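Local coordinates for chitinase (Thermococcus chitonophagus, PDB 5XSW), which probably cleaves the internal glycosidic links of chitin and holds a bound glycan in a pocket of its largely helical part, at residues 32-36 with 474-478; 106-112 with 304-309; 111-115 with 152-156; 196-200 with 464-469. One frame throughout, in Å; residues are numbered along the deposited sequence.

Contact 1: 32-36 with 474-478; sequences CFDIK and GDDWY
D34 reaches from its strand to the start of the helix at G474, and the polar contacts centre on its carboxylate. G474, the N-cap residue, offers its N-H to OD1, a weak and bent bond with G474 N 3.3 Å from D34 OD1. The other oxygen, D34 OD2, lies 2.7 Å from G474 O, close enough for two oxygens to suggest that the acid may hold a proton. G474 O accepts the first-turn bond from Y478 N. With CG beside the backbone N (chi1 -74°), the carboxylate is directed at this helix end, whose dipole would probably polarise it.

The aromatic contacts come in at ring edges. W477 turns CD1 to D34 OD2 at 3.4 Å, and Y478 brings CE1 within 3.4 Å of I35 O. The apolar contribution is smaller: C32 SG rests 3.8 Å from G474 CA, and D34 CB lies beside Y478 CD1. Replacing D34 by an alanine is likely to leave G474 N without its side-chain acceptor and to open a gap between the edge of W477 and Y478 CB.

Strand 32-41 pairs with strands 75-77 and 98-104. Helix 475-482 is tied alongside by W477 NE1 to L105 O and Y478 OH to T71 O, while W477 packs against L306 and A309 of helix 288-311.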
# COMPACT_ATOMS: atom_id res chain seq x y z
N CYS A 32 2.13 0.87 -19.48
CA CYS A 32 3.49 1.09 -19.05
C CYS A 32 4.27 -0.21 -19.32
O CYS A 32 3.74 -1.34 -19.12
CB CYS A 32 3.58 1.44 -17.54
SG CYS A 32 5.11 2.09 -17.05
N PHE A 33 5.50 -0.04 -19.78
CA PHE A 33 6.46 -1.17 -19.86
C PHE A 33 7.56 -0.94 -18.88
O PHE A 33 8.21 0.11 -18.89
CB PHE A 33 7.04 -1.31 -21.32
CG PHE A 33 5.99 -1.56 -22.34
CD1 PHE A 33 5.41 -2.82 -22.48
CD2 PHE A 33 5.55 -0.55 -23.17
CE1 PHE A 33 4.42 -3.06 -23.44
CE2 PHE A 33 4.54 -0.76 -24.12
CZ PHE A 33 3.97 -2.02 -24.25
N ASP A 34 7.82 -1.93 -18.04
CA ASP A 34 8.93 -1.85 -17.12
C ASP A 34 10.04 -2.79 -17.63
O ASP A 34 9.82 -4.00 -17.69
CB ASP A 34 8.54 -2.28 -15.69
CG ASP A 34 7.69 -1.23 -14.97
OD1 ASP A 34 7.39 -0.19 -15.58
OD2 ASP A 34 7.33 -1.50 -13.79
N ILE A 35 11.19 -2.23 -17.98
CA ILE A 35 12.27 -3.05 -18.58
C ILE A 35 13.33 -3.41 -17.58
O ILE A 35 13.98 -2.54 -17.00
CB ILE A 35 12.88 -2.27 -19.78
CG1 ILE A 35 11.76 -2.12 -20.84
CG2 ILE A 35 14.10 -3.05 -20.33
CD1 ILE A 35 12.20 -1.50 -22.12
N LYS A 36 13.48 -4.71 -17.31
CA LYS A 36 14.55 -5.21 -16.47
C LYS A 36 15.95 -4.97 -17.11
O LYS A 36 16.86 -4.42 -16.49
CB LYS A 36 14.35 -6.70 -16.22
CG LYS A 36 15.30 -7.31 -15.18
CD LYS A 36 15.25 -8.85 -15.26
CE LYS A 36 15.95 -9.52 -14.07
NZ LYS A 36 15.22 -9.36 -12.75
N GLY A 474 4.45 -0.27 -13.99
CA GLY A 474 4.42 1.08 -13.43
C GLY A 474 5.59 1.38 -12.51
O GLY A 474 6.42 0.50 -12.23
N ASP A 475 5.64 2.60 -11.99
CA ASP A 475 6.84 3.05 -11.27
C ASP A 475 7.10 2.29 -9.99
O ASP A 475 8.23 1.91 -9.71
CB ASP A 475 6.75 4.55 -10.91
CG ASP A 475 6.89 5.44 -12.11
OD1 ASP A 475 6.15 5.30 -13.08
OD2 ASP A 475 7.77 6.30 -12.11
N ASP A 476 6.05 2.13 -9.17
CA ASP A 476 6.22 1.42 -7.89
C ASP A 476 6.73 -0.04 -8.15
O ASP A 476 7.56 -0.52 -7.46
CB ASP A 476 4.89 1.35 -7.10
CG ASP A 476 4.41 2.76 -6.60
OD1 ASP A 476 5.29 3.58 -6.40
OD2 ASP A 476 3.18 3.00 -6.46
N TRP A 477 6.11 -0.73 -9.09
CA TRP A 477 6.54 -2.12 -9.40
C TRP A 477 8.03 -2.15 -9.77
O TRP A 477 8.84 -2.97 -9.30
CB TRP A 477 5.70 -2.68 -10.54
CG TRP A 477 6.13 -4.08 -10.94
CD1 TRP A 477 6.90 -4.44 -12.06
CD2 TRP A 477 5.91 -5.28 -10.19
NE1 TRP A 477 7.10 -5.83 -12.03
CE2 TRP A 477 6.51 -6.35 -10.90
CE3 TRP A 477 5.24 -5.56 -8.99
CZ2 TRP A 477 6.42 -7.68 -10.45
CZ3 TRP A 477 5.15 -6.91 -8.55
CH2 TRP A 477 5.73 -7.93 -9.29
N TYR A 478 8.39 -1.20 -10.59
CA TYR A 478 9.76 -1.13 -11.08
C TYR A 478 10.78 -1.10 -9.97
O TYR A 478 11.69 -1.93 -9.94
CB TYR A 478 9.92 0.11 -11.97
CG TYR A 478 11.28 0.14 -12.71
CD1 TYR A 478 11.53 -0.70 -13.82
CD2 TYR A 478 12.29 0.98 -12.29
CE1 TYR A 478 12.79 -0.69 -14.47
CE2 TYR A 478 13.55 1.02 -12.96
CZ TYR A 478 13.78 0.19 -14.04
OH TYR A 478 15.02 0.25 -14.65

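Contact 2: 106-112 with 304-309; sequences RGESIIY and RELLYA
R106 and E305 each fold at the second torsion (chi2 -90° and -89°), and the two bends swing guanidinium and carboxylate into nearly one plane, 10° apart. The resulting salt bridge is side-on: NE of R106 meets OE1 of E305 at 2.7 Å, NH2 meets OE2, and each oxygen uses its syn lone pair. A third donor comes from above the carboxylate plane, where Y112 OH gives its proton to E305 OE2 at 2.6 Å. A water takes the N-H of G107 and donates to both O and OE1 of E305. A glutamine in place of E305 would probably weaken the hold on R106, leaving that guanidinium without its countercharge in this pair.

R304, extended from CG to NE, grips end-on instead: NH2 (2.8 Å) and NH1 (3.1 Å) both bond to I111 O. Y308 CE2 lies over the centre of this guanidinium, while I110 CA stands over the Y308 ring in a CH-pi contact, 3.7 Å from its centroid. The Y308 hydroxyl bonds to N316 and only weakly to I111 N. G107 passes tight against the helix; a CB there would strike Y308 CB.

The arrangement is a bidentate arginine-carboxylate bridge beside a type I beta turn, G107 to I110, fastening to helix 288-311 the loop that leaves the N-terminal strand-rich part.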
# COMPACT_ATOMS: atom_id res chain seq x y z
N ARG A 106 9.39 -9.14 -15.08
CA ARG A 106 8.27 -10.09 -15.02
C ARG A 106 8.89 -11.44 -15.39
O ARG A 106 9.63 -11.47 -16.37
CB ARG A 106 7.19 -9.70 -15.99
CG ARG A 106 5.79 -10.23 -15.64
CD ARG A 106 5.46 -11.59 -16.22
NE ARG A 106 4.11 -12.05 -15.83
CZ ARG A 106 3.13 -12.35 -16.68
NH1 ARG A 106 3.33 -12.33 -18.01
NH2 ARG A 106 1.95 -12.77 -16.20
N GLY A 107 8.64 -12.51 -14.62
CA GLY A 107 9.31 -13.78 -14.85
C GLY A 107 8.80 -14.34 -16.15
O GLY A 107 7.60 -14.59 -16.28
N GLU A 108 9.70 -14.56 -17.10
CA GLU A 108 9.30 -15.07 -18.42
C GLU A 108 8.75 -16.51 -18.33
O GLU A 108 7.96 -16.94 -19.16
CB GLU A 108 10.53 -14.98 -19.37
CG GLU A 108 10.95 -13.52 -19.63
CD GLU A 108 12.25 -13.34 -20.43
OE1 GLU A 108 12.89 -14.37 -20.73
OE2 GLU A 108 12.63 -12.18 -20.74
N SER A 109 9.16 -17.26 -17.32
CA SER A 109 8.75 -18.67 -17.23
C SER A 109 7.57 -18.95 -16.27
O SER A 109 7.34 -20.09 -15.83
CB SER A 109 9.96 -19.49 -16.79
OG SER A 109 10.31 -19.18 -15.46
N ILE A 110 6.83 -17.91 -15.91
CA ILE A 110 5.80 -18.13 -14.91
C ILE A 110 4.79 -19.11 -15.43
O ILE A 110 4.36 -19.03 -16.63
CB ILE A 110 5.12 -16.77 -14.50
CG1 ILE A 110 4.13 -17.02 -13.38
CG2 ILE A 110 4.46 -16.08 -15.70
CD1 ILE A 110 3.85 -15.64 -12.55
N ILE A 111 4.42 -20.05 -14.58
CA ILE A 111 3.46 -21.09 -14.97
C ILE A 111 2.01 -20.72 -14.62
O ILE A 111 1.69 -20.54 -13.43
CB ILE A 111 3.78 -22.44 -14.31
CG1 ILE A 111 5.18 -22.95 -14.75
CG2 ILE A 111 2.61 -23.50 -14.63
CD1 ILE A 111 5.67 -24.09 -13.83
N TYR A 112 1.16 -20.60 -15.64
CA TYR A 112 -0.27 -20.41 -15.41
C TYR A 112 -1.00 -21.59 -16.07
O TYR A 112 -1.21 -21.58 -17.26
CB TYR A 112 -0.78 -19.09 -16.01
CG TYR A 112 -0.45 -17.91 -15.09
CD1 TYR A 112 -1.04 -17.84 -13.82
CD2 TYR A 112 0.45 -16.92 -15.48
CE1 TYR A 112 -0.71 -16.75 -12.91
CE2 TYR A 112 0.78 -15.85 -14.61
CZ TYR A 112 0.15 -15.79 -13.33
OH TYR A 112 0.47 -14.74 -12.48
N ARG A 304 3.39 -14.01 -6.07
CA ARG A 304 3.97 -15.00 -6.96
C ARG A 304 4.70 -14.35 -8.11
O ARG A 304 5.81 -14.74 -8.43
CB ARG A 304 2.88 -15.94 -7.48
CG ARG A 304 3.40 -17.17 -8.20
CD ARG A 304 2.36 -18.27 -8.19
NE ARG A 304 2.74 -19.45 -8.95
CZ ARG A 304 2.46 -19.64 -10.23
NH1 ARG A 304 1.82 -18.71 -10.92
NH2 ARG A 304 2.83 -20.75 -10.83
N GLU A 305 4.09 -13.33 -8.70
CA GLU A 305 4.69 -12.56 -9.78
C GLU A 305 5.96 -11.86 -9.32
O GLU A 305 6.95 -11.76 -10.08
CB GLU A 305 3.72 -11.51 -10.37
CG GLU A 305 2.49 -12.11 -11.20
CD GLU A 305 2.79 -12.33 -12.71
OE1 GLU A 305 3.93 -12.01 -13.13
OE2 GLU A 305 1.86 -12.74 -13.49
N LEU A 306 5.96 -11.35 -8.08
CA LEU A 306 7.14 -10.65 -7.58
C LEU A 306 8.32 -11.65 -7.41
O LEU A 306 9.49 -11.34 -7.74
CB LEU A 306 6.84 -10.00 -6.21
CG LEU A 306 8.01 -9.32 -5.52
CD1 LEU A 306 8.52 -8.12 -6.30
CD2 LEU A 306 7.53 -8.89 -4.10
N LEU A 307 8.03 -12.81 -6.84
CA LEU A 307 9.05 -13.84 -6.66
C LEU A 307 9.65 -14.20 -8.03
O LEU A 307 10.87 -14.20 -8.23
CB LEU A 307 8.47 -15.05 -5.96
CG LEU A 307 8.31 -14.82 -4.43
CD1 LEU A 307 7.42 -15.82 -3.75
CD2 LEU A 307 9.65 -14.70 -3.66
N TYR A 308 8.78 -14.52 -8.97
CA TYR A 308 9.24 -14.86 -10.32
C TYR A 308 10.06 -13.76 -10.94
O TYR A 308 11.07 -14.05 -11.60
CB TYR A 308 8.06 -15.16 -11.25
CG TYR A 308 7.62 -16.63 -11.31
CD1 TYR A 308 8.31 -17.55 -12.14
CD2 TYR A 308 6.48 -17.06 -10.65
CE1 TYR A 308 7.87 -18.89 -12.26
CE2 TYR A 308 6.01 -18.39 -10.77
CZ TYR A 308 6.75 -19.30 -11.61
OH TYR A 308 6.31 -20.60 -11.75
N ALA A 309 9.63 -12.50 -10.79
CA ALA A 309 10.37 -11.37 -11.41
C ALA A 309 11.76 -11.25 -10.83
O ALA A 309 12.67 -10.72 -11.50
CB ALA A 309 9.65 -10.04 -11.22
O HOH W 1 6.71 -12.05 -12.64
O HOH W 2 0.59 -16.23 -10.06

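Contact 3: 111-115 with 152-156; sequences IYPTI and IMYNP
P113 inserts its ring into the bend formed by I152, M153 and Y154, and each carbon beyond CA makes contact, several sharing a partner. CB comes first, 3.5 Å from M153 O and somewhat farther from Y154 CA. CG, at the far corner, is the most heavily engaged: it touches the same carbonyl, meets I152 CG2 at 3.6 Å and lies 3.8 Å from Y154 CD1, approaching that ring obliquely. CD, where the ring closes back to the main chain, again rests on I152 CG2. This methyl serves twice, for it also sits over the centre of the Y154 ring, roughly at right angles to the direction of the proline, holding the proline and the tyrosine about a shared apolar point.

Two isoleucines extend the packing along the loop. I111 brings CG2 in the plane of the Y154 ring to its edge, 3.9 Å from CE1. I115 has CG1 beside its backbone N (chi1 -51°) and a second bend at chi2 (-56°), which together carry CD1 to P156 CG at 3.9 Å and to M153 CB at 4.1 Å. The methionine's own tip leads elsewhere, onto Y196 of helix 186-199. At the other end, Y154 OH leaves the apolar cluster to bond with E328 and with R304.

M153 is the centre of an inverse gamma turn, closed by a weak bond from Y154 N to I152 O, and its carbonyl lies against P113. What results is a loop-on-loop contact between two irregular segments flanking helix 136-139, cemented by prolines and branched side chains.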
# COMPACT_ATOMS: atom_id res chain seq x y z
N ILE A 111 4.42 -20.05 -14.58
CA ILE A 111 3.46 -21.09 -14.97
C ILE A 111 2.01 -20.72 -14.62
O ILE A 111 1.69 -20.54 -13.43
CB ILE A 111 3.78 -22.44 -14.31
CG1 ILE A 111 5.18 -22.95 -14.75
CG2 ILE A 111 2.61 -23.50 -14.63
CD1 ILE A 111 5.67 -24.09 -13.83
N TYR A 112 1.16 -20.60 -15.64
CA TYR A 112 -0.27 -20.41 -15.41
C TYR A 112 -1.00 -21.59 -16.07
O TYR A 112 -1.21 -21.58 -17.26
CB TYR A 112 -0.78 -19.09 -16.01
CG TYR A 112 -0.45 -17.91 -15.09
CD1 TYR A 112 -1.04 -17.84 -13.82
CD2 TYR A 112 0.45 -16.92 -15.48
CE1 TYR A 112 -0.71 -16.75 -12.91
CE2 TYR A 112 0.78 -15.85 -14.61
CZ TYR A 112 0.15 -15.79 -13.33
OH TYR A 112 0.47 -14.74 -12.48
N PRO A 113 -1.43 -22.55 -15.29
CA PRO A 113 -1.95 -23.78 -15.90
C PRO A 113 -3.24 -23.55 -16.69
O PRO A 113 -4.02 -22.66 -16.41
CB PRO A 113 -2.21 -24.69 -14.71
CG PRO A 113 -1.53 -24.00 -13.47
CD PRO A 113 -1.44 -22.57 -13.80
N THR A 114 -3.46 -24.39 -17.69
CA THR A 114 -4.74 -24.43 -18.39
C THR A 114 -5.71 -25.34 -17.64
O THR A 114 -5.44 -26.51 -17.38
CB THR A 114 -4.55 -24.94 -19.84
OG1 THR A 114 -3.79 -23.96 -20.52
CG2 THR A 114 -5.93 -25.05 -20.57
N ILE A 115 -6.83 -24.79 -17.23
CA ILE A 115 -7.79 -25.59 -16.48
C ILE A 115 -8.61 -26.43 -17.51
O ILE A 115 -8.82 -27.63 -17.32
CB ILE A 115 -8.78 -24.72 -15.66
CG1 ILE A 115 -8.04 -23.67 -14.78
CG2 ILE A 115 -9.77 -25.63 -14.89
CD1 ILE A 115 -7.04 -24.32 -13.84
N ILE A 152 -2.10 -22.67 -6.40
CA ILE A 152 -2.26 -22.70 -7.89
C ILE A 152 -2.77 -24.08 -8.30
O ILE A 152 -2.27 -25.08 -7.81
CB ILE A 152 -0.91 -22.38 -8.64
CG1 ILE A 152 -0.45 -20.93 -8.33
CG2 ILE A 152 -1.03 -22.59 -10.19
CD1 ILE A 152 -1.37 -19.88 -8.98
N MET A 153 -3.74 -24.12 -9.23
CA MET A 153 -4.38 -25.37 -9.59
C MET A 153 -3.56 -26.00 -10.75
O MET A 153 -3.98 -25.94 -11.90
CB MET A 153 -5.84 -25.15 -10.02
CG MET A 153 -6.61 -26.56 -10.13
SD MET A 153 -7.12 -27.17 -8.52
CE MET A 153 -8.71 -26.41 -8.29
N TYR A 154 -2.37 -26.52 -10.45
CA TYR A 154 -1.55 -27.15 -11.52
C TYR A 154 -2.25 -28.39 -12.07
O TYR A 154 -2.13 -28.68 -13.22
CB TYR A 154 -0.17 -27.55 -10.99
CG TYR A 154 0.67 -26.38 -10.50
CD1 TYR A 154 1.31 -25.57 -11.40
CD2 TYR A 154 0.83 -26.12 -9.12
CE1 TYR A 154 2.12 -24.45 -10.93
CE2 TYR A 154 1.65 -25.02 -8.63
CZ TYR A 154 2.27 -24.21 -9.55
OH TYR A 154 3.07 -23.15 -9.14
N ASN A 155 -2.97 -29.13 -11.23
CA ASN A 155 -3.62 -30.38 -11.66
C ASN A 155 -5.13 -30.42 -11.33
O ASN A 155 -5.56 -31.03 -10.37
CB ASN A 155 -2.90 -31.58 -11.00
CG ASN A 155 -1.37 -31.60 -11.28
OD1 ASN A 155 -0.55 -31.41 -10.35
ND2 ASN A 155 -0.98 -31.88 -12.53
N PRO A 156 -5.91 -29.68 -12.09
CA PRO A 156 -7.33 -29.49 -11.80
C PRO A 156 -8.02 -30.85 -11.76
O PRO A 156 -7.68 -31.75 -12.56
CB PRO A 156 -7.83 -28.64 -12.98
CG PRO A 156 -6.65 -28.18 -13.68
CD PRO A 156 -5.49 -29.01 -13.32

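Contact 4: 196-200 with 464-469; sequences YEWFK and WPEPHI
W198 presents a broad indole face, and a corner of W464 is set down on the middle of it. The corner atom is CZ3, 3.7 Å above the W198 ring plane; the six atoms of the benzene ring lie at nearly equal distances around it, CD2 being nearest at 3.8 Å. The pair is T-shaped, with planes 70° apart and W464 supplying the edge. Beneath the opposite face of W198 comes its own neighbour F199, whose CZ stands 3.5 Å from that plane, over the centre of the indole. The indole is thus held between the edge of W464 on one face and the nearly parallel, offset ring of F199 on the other.

I469 fills the angle between indole and helix backbone. Its CD1 nestles 3.3 Å from W198 O, and its CG1 runs past W198 CD1 before reaching F199 CD1 more loosely. CG1 beside the backbone N (chi1 -55°) points this chain into the groove. The indole edge meets the main chain of H468: W198 NE1 donates to H468 O at 2.8 Å along an almost straight line (173°). The acceptor lies in the ring plane, although the donor stands above the carbonyl plane. H468 in turn bonds through ND1 to P465 O, which steadies the loop just where a cis peptide precedes P467, and F414 meets both W198 and W464.

Chemically, the seam is apolar and aromatic, with one directional bond across it. The buried indole N-H is satisfied by a main-chain carbonyl, so that this bond helps to fix the rotation of W198 while ring packing and isoleucine supply the rest of the grip.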
# COMPACT_ATOMS: atom_id res chain seq x y z
N TYR A 196 -10.42 -18.37 -10.11
CA TYR A 196 -9.90 -19.68 -10.56
C TYR A 196 -9.59 -19.64 -12.06
O TYR A 196 -8.49 -19.88 -12.47
CB TYR A 196 -10.98 -20.73 -10.27
CG TYR A 196 -10.66 -22.17 -10.64
CD1 TYR A 196 -9.36 -22.65 -10.66
CD2 TYR A 196 -11.71 -23.06 -10.92
CE1 TYR A 196 -9.10 -24.01 -10.96
CE2 TYR A 196 -11.46 -24.39 -11.23
CZ TYR A 196 -10.16 -24.85 -11.27
OH TYR A 196 -9.92 -26.19 -11.56
N GLU A 197 -10.57 -19.29 -12.87
CA GLU A 197 -10.38 -19.35 -14.33
C GLU A 197 -9.41 -18.27 -14.81
O GLU A 197 -8.58 -18.49 -15.72
CB GLU A 197 -11.77 -19.25 -15.06
CG GLU A 197 -11.66 -19.47 -16.62
CD GLU A 197 -11.13 -20.87 -17.01
OE1 GLU A 197 -11.29 -21.87 -16.23
OE2 GLU A 197 -10.60 -20.98 -18.13
N TRP A 198 -9.49 -17.09 -14.23
CA TRP A 198 -8.62 -16.00 -14.63
C TRP A 198 -7.18 -16.18 -14.11
O TRP A 198 -6.23 -16.12 -14.89
CB TRP A 198 -9.20 -14.65 -14.12
CG TRP A 198 -8.68 -13.43 -14.82
CD1 TRP A 198 -7.66 -13.34 -15.75
CD2 TRP A 198 -9.16 -12.10 -14.64
NE1 TRP A 198 -7.52 -12.03 -16.16
CE2 TRP A 198 -8.44 -11.26 -15.50
CE3 TRP A 198 -10.19 -11.55 -13.85
CZ2 TRP A 198 -8.67 -9.88 -15.55
CZ3 TRP A 198 -10.43 -10.21 -13.93
CH2 TRP A 198 -9.66 -9.38 -14.77
N PHE A 199 -7.00 -16.43 -12.80
CA PHE A 199 -5.62 -16.38 -12.22
C PHE A 199 -5.14 -17.76 -11.78
O PHE A 199 -4.04 -17.89 -11.25
CB PHE A 199 -5.55 -15.37 -11.02
CG PHE A 199 -5.91 -13.96 -11.45
CD1 PHE A 199 -5.04 -13.24 -12.25
CD2 PHE A 199 -7.14 -13.38 -11.07
CE1 PHE A 199 -5.39 -11.95 -12.72
CE2 PHE A 199 -7.47 -12.10 -11.50
CZ PHE A 199 -6.60 -11.41 -12.36
N LYS A 200 -5.97 -18.79 -12.03
CA LYS A 200 -5.63 -20.21 -11.77
C LYS A 200 -5.54 -20.51 -10.31
O LYS A 200 -4.89 -21.48 -9.89
CB LYS A 200 -4.30 -20.62 -12.47
CG LYS A 200 -4.21 -20.05 -13.92
CD LYS A 200 -5.47 -20.44 -14.75
CE LYS A 200 -5.36 -19.72 -16.12
NZ LYS A 200 -6.56 -20.03 -17.03
N TRP A 464 -12.18 -11.33 -24.16
CA TRP A 464 -11.31 -10.48 -23.35
C TRP A 464 -9.95 -10.25 -24.02
O TRP A 464 -9.46 -11.09 -24.77
CB TRP A 464 -11.13 -11.10 -21.95
CG TRP A 464 -12.37 -11.04 -21.08
CD1 TRP A 464 -13.66 -10.83 -21.47
CD2 TRP A 464 -12.41 -11.23 -19.65
NE1 TRP A 464 -14.51 -10.88 -20.39
CE2 TRP A 464 -13.76 -11.11 -19.25
CE3 TRP A 464 -11.43 -11.49 -18.67
CZ2 TRP A 464 -14.17 -11.24 -17.91
CZ3 TRP A 464 -11.83 -11.62 -17.34
CH2 TRP A 464 -13.19 -11.51 -16.98
N PRO A 465 -9.31 -9.10 -23.76
CA PRO A 465 -7.98 -8.84 -24.34
C PRO A 465 -6.99 -9.96 -23.99
O PRO A 465 -7.07 -10.53 -22.89
CB PRO A 465 -7.54 -7.53 -23.68
CG PRO A 465 -8.71 -7.01 -22.98
CD PRO A 465 -9.71 -8.08 -22.77
N GLU A 466 -6.10 -10.28 -24.93
CA GLU A 466 -5.05 -11.27 -24.75
C GLU A 466 -3.71 -10.56 -24.60
O GLU A 466 -3.52 -9.49 -25.17
CB GLU A 466 -5.02 -12.24 -25.94
CG GLU A 466 -6.26 -13.13 -26.04
CD GLU A 466 -6.14 -14.37 -25.18
OE1 GLU A 466 -5.21 -14.44 -24.35
OE2 GLU A 466 -6.95 -15.31 -25.36
N PRO A 467 -2.80 -11.12 -23.79
CA PRO A 467 -3.01 -12.28 -22.93
C PRO A 467 -3.97 -11.91 -21.74
O PRO A 467 -4.02 -10.73 -21.37
CB PRO A 467 -1.59 -12.60 -22.44
CG PRO A 467 -0.97 -11.25 -22.33
CD PRO A 467 -1.51 -10.45 -23.49
N HIS A 468 -4.73 -12.87 -21.21
CA HIS A 468 -5.75 -12.52 -20.22
C HIS A 468 -5.15 -12.02 -18.91
O HIS A 468 -5.76 -11.21 -18.24
CB HIS A 468 -6.65 -13.71 -19.95
CG HIS A 468 -7.47 -14.12 -21.13
ND1 HIS A 468 -7.86 -13.24 -22.12
CD2 HIS A 468 -7.96 -15.33 -21.48
CE1 HIS A 468 -8.58 -13.88 -23.02
NE2 HIS A 468 -8.65 -15.16 -22.66
N ILE A 469 -3.97 -12.51 -18.56
CA ILE A 469 -3.26 -12.02 -17.36
C ILE A 469 -2.24 -10.98 -17.76
O ILE A 469 -1.28 -11.30 -18.48
CB ILE A 469 -2.60 -13.19 -16.61
CG1 ILE A 469 -3.68 -14.24 -16.28
CG2 ILE A 469 -1.80 -12.70 -15.37
CD1 ILE A 469 -3.10 -15.52 -15.61

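In the fold
Contact 1, between a strand of the N-terminal sheet region and the helix near the C-terminus, closes a loop that encloses the other three contacts along the chain. Contacts 2 and 3 start from one loop, sharing I111 and Y112; contact 4 follows contact 3 and alternates with contact 2. Centres of contacts 1 and 2, and of 2 and 3, lie about 14 Å apart, those of 3 and 4 about 12 Å, those of 1 and 3 about 27 Å. Helix 288-311 is common ground: it carries one side of contact 2 and packs against residues of the other three. Contacts 1 and 2 join the strand-rich N-terminal part to the helical part that holds the glycan, and contacts 3 and 4 carry the packing on within the latter.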